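Local coordinates for RNA polymerase sigma factor SIGMA-28 (FliA) (Aquifex aeolicus, PDB 1RP3), which probably directs RNA polymerase to flagellar promoters as a sigma factor, and is held here in an inactive conformation by the anti-sigma factor FlgM, at residues P23-I28 and Y48-L53; K193-L198 and S218-L223. All blocks are in the same frame, centred on the assembly; numbering follows the deposited sequence.

Contact 1: residues P23-I28 and Y48-L53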
loop_
_atom_site.group_PDB
_atom_site.type_symbol
_atom_site.label_atom_id
_atom_site.label_comp_id
_atom_site.label_asym_id
_atom_site.label_seq_id
_atom_site.Cartn_x
_atom_site.Cartn_y
_atom_site.Cartn_z
ATOM N N PRO A 23 -5.914 5.551 14.004
ATOM C CA PRO A 23 -6.827 5.287 12.881
ATOM C C PRO A 23 -6.090 5.380 11.554
ATOM O O PRO A 23 -6.433 4.691 10.592
ATOM C CB PRO A 23 -7.853 6.415 12.998
ATOM C CG PRO A 23 -7.900 6.655 14.458
ATOM C CD PRO A 23 -6.449 6.627 14.857
ATOM N N LEU A 24 -5.076 6.244 11.513
ATOM C CA LEU A 24 -4.262 6.418 10.322
ATOM C C LEU A 24 -3.468 5.132 10.033
ATOM O O LEU A 24 -3.392 4.695 8.885
ATOM C CB LEU A 24 -3.337 7.629 10.469
ATOM C CG LEU A 24 -2.477 7.944 9.247
ATOM C CD1 LEU A 24 -3.341 8.074 7.987
ATOM C CD2 LEU A 24 -1.693 9.217 9.498
ATOM N N VAL A 25 -2.921 4.502 11.069
ATOM C CA VAL A 25 -2.189 3.258 10.873
ATOM C C VAL A 25 -3.116 2.165 10.311
ATOM O O VAL A 25 -2.706 1.351 9.475
ATOM C CB VAL A 25 -1.585 2.740 12.189
ATOM C CG1 VAL A 25 -0.862 1.423 11.942
ATOM C CG2 VAL A 25 -0.628 3.777 12.798
ATOM N N LYS A 26 -4.366 2.160 10.770
ATOM C CA LYS A 26 -5.351 1.176 10.338
ATOM C C LYS A 26 -5.618 1.400 8.859
ATOM O O LYS A 26 -5.526 0.474 8.055
ATOM C CB LYS A 26 -6.653 1.371 11.123
ATOM C CG LYS A 26 -7.546 0.150 11.306
ATOM C CD LYS A 26 -7.712 -0.672 10.062
ATOM C CE LYS A 26 -9.051 -1.394 10.033
ATOM N NZ LYS A 26 -10.205 -0.465 9.773
ATOM N N ALA A 27 -5.916 2.646 8.505
ATOM C CA ALA A 27 -6.219 3.010 7.131
ATOM C C ALA A 27 -5.109 2.630 6.148
ATOM O O ALA A 27 -5.367 2.053 5.088
ATOM C CB ALA A 27 -6.508 4.469 7.062
ATOM N N ILE A 28 -3.867 2.870 6.561
ATOM C CA ILE A 28 -2.700 2.577 5.743
ATOM C C ILE A 28 -2.490 1.073 5.596
ATOM O O ILE A 28 -2.216 0.591 4.501
ATOM C CB ILE A 28 -1.432 3.287 6.317
ATOM C CG1 ILE A 28 -1.599 4.801 6.146
ATOM C CG2 ILE A 28 -0.173 2.820 5.595
ATOM C CD1 ILE A 28 -0.604 5.652 6.938
ATOM N N TYR A 48 3.798 -3.196 13.132
ATOM C CA TYR A 48 4.964 -2.454 12.674
ATOM C C TYR A 48 4.605 -0.998 12.423
ATOM O O TYR A 48 5.375 -0.104 12.742
ATOM C CB TYR A 48 5.562 -3.111 11.428
ATOM C CG TYR A 48 6.334 -4.373 11.762
ATOM C CD1 TYR A 48 7.665 -4.303 12.176
ATOM C CD2 TYR A 48 5.724 -5.634 11.705
ATOM C CE1 TYR A 48 8.371 -5.453 12.530
ATOM C CE2 TYR A 48 6.419 -6.792 12.063
ATOM C CZ TYR A 48 7.739 -6.695 12.469
ATOM O OH TYR A 48 8.447 -7.837 12.781
ATOM N N GLY A 49 3.390 -0.773 11.945
ATOM C CA GLY A 49 2.916 0.566 11.670
ATOM C C GLY A 49 2.835 1.419 12.921
ATOM O O GLY A 49 3.045 2.629 12.852
ATOM N N VAL A 50 2.531 0.802 14.061
ATOM C CA VAL A 50 2.437 1.523 15.322
ATOM C C VAL A 50 3.835 1.859 15.802
ATOM O O VAL A 50 4.058 2.947 16.327
ATOM C CB VAL A 50 1.643 0.711 16.393
ATOM C CG1 VAL A 50 1.796 1.325 17.781
ATOM C CG2 VAL A 50 0.178 0.690 16.019
ATOM N N ILE A 51 4.778 0.933 15.629
ATOM C CA ILE A 51 6.153 1.203 16.034
ATOM C C ILE A 51 6.622 2.431 15.238
ATOM O O ILE A 51 7.157 3.382 15.816
ATOM C CB ILE A 51 7.090 0.016 15.760
ATOM C CG1 ILE A 51 6.625 -1.214 16.531
ATOM C CG2 ILE A 51 8.535 0.387 16.141
ATOM C CD1 ILE A 51 6.688 -1.021 18.023
ATOM N N GLY A 52 6.334 2.431 13.936
ATOM C CA GLY A 52 6.697 3.547 13.085
ATOM C C GLY A 52 6.074 4.848 13.571
ATOM O O GLY A 52 6.732 5.882 13.620
ATOM N N LEU A 53 4.814 4.777 13.984
ATOM C CA LEU A 53 4.087 5.933 14.485
ATOM C C LEU A 53 4.715 6.529 15.750
ATOM O O LEU A 53 4.897 7.739 15.848
ATOM C CB LEU A 53 2.634 5.548 14.755
ATOM C CG LEU A 53 1.800 6.501 15.614
ATOM C CD1 LEU A 53 1.716 7.892 14.996
ATOM C CD2 LEU A 53 0.405 5.911 15.806
#

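Contact 2: residues K193-L198 and S218-L223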
loop_
_atom_site.group_PDB
_atom_site.type_symbol
_atom_site.label_atom_id
_atom_site.label_comp_id
_atom_site.label_asym_id
_atom_site.label_seq_id
_atom_site.Cartn_x
_atom_site.Cartn_y
_atom_site.Cartn_z
ATOM N N LYS A 193 -2.399 1.644 -18.252
ATOM C CA LYS A 193 -2.764 2.887 -17.589
ATOM C C LYS A 193 -4.146 2.747 -16.964
ATOM O O LYS A 193 -4.348 3.147 -15.818
ATOM C CB LYS A 193 -2.741 4.029 -18.607
ATOM C CG LYS A 193 -2.938 5.421 -18.032
ATOM C CD LYS A 193 -2.752 6.502 -19.105
ATOM C CE LYS A 193 -1.325 6.505 -19.648
ATOM N NZ LYS A 193 -1.136 7.457 -20.782
ATOM N N LEU A 194 -5.075 2.138 -17.699
ATOM C CA LEU A 194 -6.444 1.918 -17.214
ATOM C C LEU A 194 -6.447 1.014 -15.985
ATOM O O LEU A 194 -7.192 1.251 -15.040
ATOM C CB LEU A 194 -7.319 1.294 -18.314
ATOM C CG LEU A 194 -8.685 0.709 -17.908
ATOM C CD1 LEU A 194 -9.583 1.767 -17.271
ATOM C CD2 LEU A 194 -9.375 0.100 -19.116
ATOM N N VAL A 195 -5.627 -0.032 -16.013
ATOM C CA VAL A 195 -5.541 -0.952 -14.893
ATOM C C VAL A 195 -4.943 -0.235 -13.687
ATOM O O VAL A 195 -5.429 -0.386 -12.569
ATOM C CB VAL A 195 -4.694 -2.192 -15.256
ATOM C CG1 VAL A 195 -4.256 -2.947 -13.999
ATOM C CG2 VAL A 195 -5.485 -3.109 -16.174
ATOM N N ILE A 196 -3.918 0.580 -13.922
ATOM C CA ILE A 196 -3.277 1.308 -12.840
ATOM C C ILE A 196 -4.249 2.283 -12.193
ATOM O O ILE A 196 -4.294 2.396 -10.968
ATOM C CB ILE A 196 -2.023 2.066 -13.316
ATOM C CG1 ILE A 196 -0.921 1.079 -13.695
ATOM C CG2 ILE A 196 -1.502 2.970 -12.215
ATOM C CD1 ILE A 196 -0.468 0.190 -12.549
ATOM N N GLN A 197 -5.064 2.946 -13.008
ATOM C CA GLN A 197 -6.015 3.905 -12.466
ATOM C C GLN A 197 -7.069 3.208 -11.611
ATOM O O GLN A 197 -7.387 3.672 -10.509
ATOM C CB GLN A 197 -6.675 4.726 -13.581
ATOM C CG GLN A 197 -7.607 5.826 -13.061
ATOM C CD GLN A 197 -8.114 6.766 -14.160
ATOM O OE1 GLN A 197 -7.330 7.373 -14.903
ATOM N NE2 GLN A 197 -9.428 6.913 -14.240
ATOM N N LEU A 198 -7.598 2.084 -12.096
ATOM C CA LEU A 198 -8.619 1.364 -11.343
ATOM C C LEU A 198 -8.074 0.815 -10.030
ATOM O O LEU A 198 -8.790 0.748 -9.025
ATOM C CB LEU A 198 -9.218 0.228 -12.176
ATOM C CG LEU A 198 -10.170 0.566 -13.333
ATOM C CD1 LEU A 198 -10.625 -0.716 -13.991
ATOM C CD2 LEU A 198 -11.372 1.348 -12.861
ATOM N N SER A 218 -5.443 -13.324 -13.504
ATOM C CA SER A 218 -4.108 -13.517 -14.064
ATOM C C SER A 218 -3.773 -12.428 -15.087
ATOM O O SER A 218 -2.648 -11.926 -15.127
ATOM C CB SER A 218 -4.009 -14.882 -14.725
ATOM O OG SER A 218 -4.343 -15.887 -13.790
ATOM N N ARG A 219 -4.762 -12.056 -15.896
ATOM C CA ARG A 219 -4.581 -11.021 -16.903
ATOM C C ARG A 219 -4.378 -9.645 -16.269
ATOM O O ARG A 219 -3.487 -8.892 -16.680
ATOM C CB ARG A 219 -5.777 -10.990 -17.856
ATOM C CG ARG A 219 -5.779 -9.834 -18.851
ATOM C CD ARG A 219 -4.522 -9.821 -19.703
ATOM N NE ARG A 219 -4.542 -8.704 -20.641
ATOM C CZ ARG A 219 -3.638 -8.502 -21.597
ATOM N NH1 ARG A 219 -2.624 -9.348 -21.752
ATOM N NH2 ARG A 219 -3.756 -7.449 -22.398
ATOM N N VAL A 220 -5.212 -9.304 -15.288
ATOM C CA VAL A 220 -5.090 -8.014 -14.625
ATOM C C VAL A 220 -3.746 -7.924 -13.911
ATOM O O VAL A 220 -3.102 -6.880 -13.913
ATOM C CB VAL A 220 -6.251 -7.756 -13.639
ATOM C CG1 VAL A 220 -5.980 -6.502 -12.808
ATOM C CG2 VAL A 220 -7.536 -7.570 -14.403
ATOM N N SER A 221 -3.282 -9.061 -13.405
ATOM C CA SER A 221 -2.006 -9.130 -12.707
ATOM C C SER A 221 -0.791 -8.908 -13.598
ATOM O O SER A 221 0.135 -8.198 -13.197
ATOM C CB SER A 221 -1.884 -10.444 -11.939
ATOM O OG SER A 221 -2.795 -10.435 -10.850
ATOM N N GLN A 222 -0.781 -9.495 -14.796
ATOM C CA GLN A 222 0.358 -9.291 -15.700
ATOM C C GLN A 222 0.391 -7.827 -16.146
ATOM O O GLN A 222 1.452 -7.224 -16.255
ATOM C CB GLN A 222 0.315 -10.225 -16.917
ATOM C CG GLN A 222 -0.639 -9.799 -18.023
ATOM C CD GLN A 222 -0.299 -10.435 -19.360
ATOM O OE1 GLN A 222 0.852 -10.373 -19.811
ATOM N NE2 GLN A 222 -1.297 -11.055 -20.003
ATOM N N LEU A 223 -0.787 -7.252 -16.368
ATOM C CA LEU A 223 -0.895 -5.859 -16.766
ATOM C C LEU A 223 -0.407 -4.913 -15.654
ATOM O O LEU A 223 0.222 -3.895 -15.939
ATOM C CB LEU A 223 -2.336 -5.538 -17.165
ATOM C CG LEU A 223 -2.795 -6.067 -18.534
ATOM C CD1 LEU A 223 -4.275 -5.754 -18.780
ATOM C CD2 LEU A 223 -1.940 -5.465 -19.645
#

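Contact 1: residues P23-I28 and Y48-L53
Val25 meets the backbone of Gly49 directly. Its CG1 lies 3.8 Å from Gly49 C and 3.9 Å from Gly49 CA, so one methyl rests on the bare main chain of the other helix. Gly49 has no side chain, which leaves room for this methyl; Val25 CA and Gly49 CA are 5.8 Å apart. The second methyl, CG2, serves a different neighbour. It touches Leu53 CD2 at 3.8 Å, and the two side chains meet at a slant, one turn of helix further on from Gly49. Val50 adds a looser contact, with its CG2 4.3 Å from Val25 CG1. The valine torsion sets this division. With CG1 trans to the backbone N (chi1 179°), that methyl goes to Gly49 C and CA and to Val50, while Val25 CG2 goes to Leu53 and to Gly49 O, 3.8 Å away. No hydrogen bond joins the segments, and all four touching residues are buried. The segments run at 136° to each other, nearer antiparallel than parallel, as two helices of the all-helical sigma-70 region 2. Outside the pair, Leu53 also packs on Ile18, Tyr21 and Leu22 of the first helix, 7-33. Leu39 of the FlgM chain packs on Val50. Helix 66-85 adds Ile76 against Val25 and Ile72 against Leu53.

Contact 2: residues K193-L198 and S218-L223
Val195 points its two methyls at two residues of helix 217-236. CG1 is trans to the backbone N (chi1 163°) and faces Val220. CG2, on the other branch, faces Leu223. The two valines meet at an oblique angle through like methyls, with Val195 CG1 4.1 Å from Val220 CG1. The same Val195 CG1 also lies 4.1 Å from Val220 O, so it borders the main chain as well. Leu223 stands roughly square to Val195. Its CD1 comes within 3.9 Å of Val195 CG2, and its CB is 4.1 Å from that methyl. On its other branch, Leu223 CD2 sits 3.8 Å above one face of the Arg219 guanidinium, near the rim. Leu213, in the loop between helices 206-212 and 217-236, also packs on Val195, and Val209 of helix 206-212 packs on Val220. These residues belong to region 4, a helix-turn-helix domain of the sigma-70 family. The FlgM chain also binds helix 190-201: its Tyr72, Glu73 and Ser75 hydrogen-bond to Gln197, and its Asp76 pairs with Lys193. Between side chains the contact itself is wholly apolar. No hydrogen bond crosses it, so across the segments it rests on apolar packing alone, with Leu213 and Val209 beside it.

In the fold
The two contacts lie in series along the chain, contact 1 in region 2 and contact 2 in region 4. Their centres are 28 Å apart, on opposite sides of the chain's centre, and their nearest atoms are about 15 Å apart. They do not touch. Each is a small buried aliphatic join centred on one valine, each in its own sigma-70 region. FlgM packs on the helices of both. At 23-28 and 48-53 it adds mainly leucine packing. At 193-198 it adds hydrogen bonds and a salt bridge too. One anti-sigma chain thus spans both regions, consistent with a sigma factor held inactive.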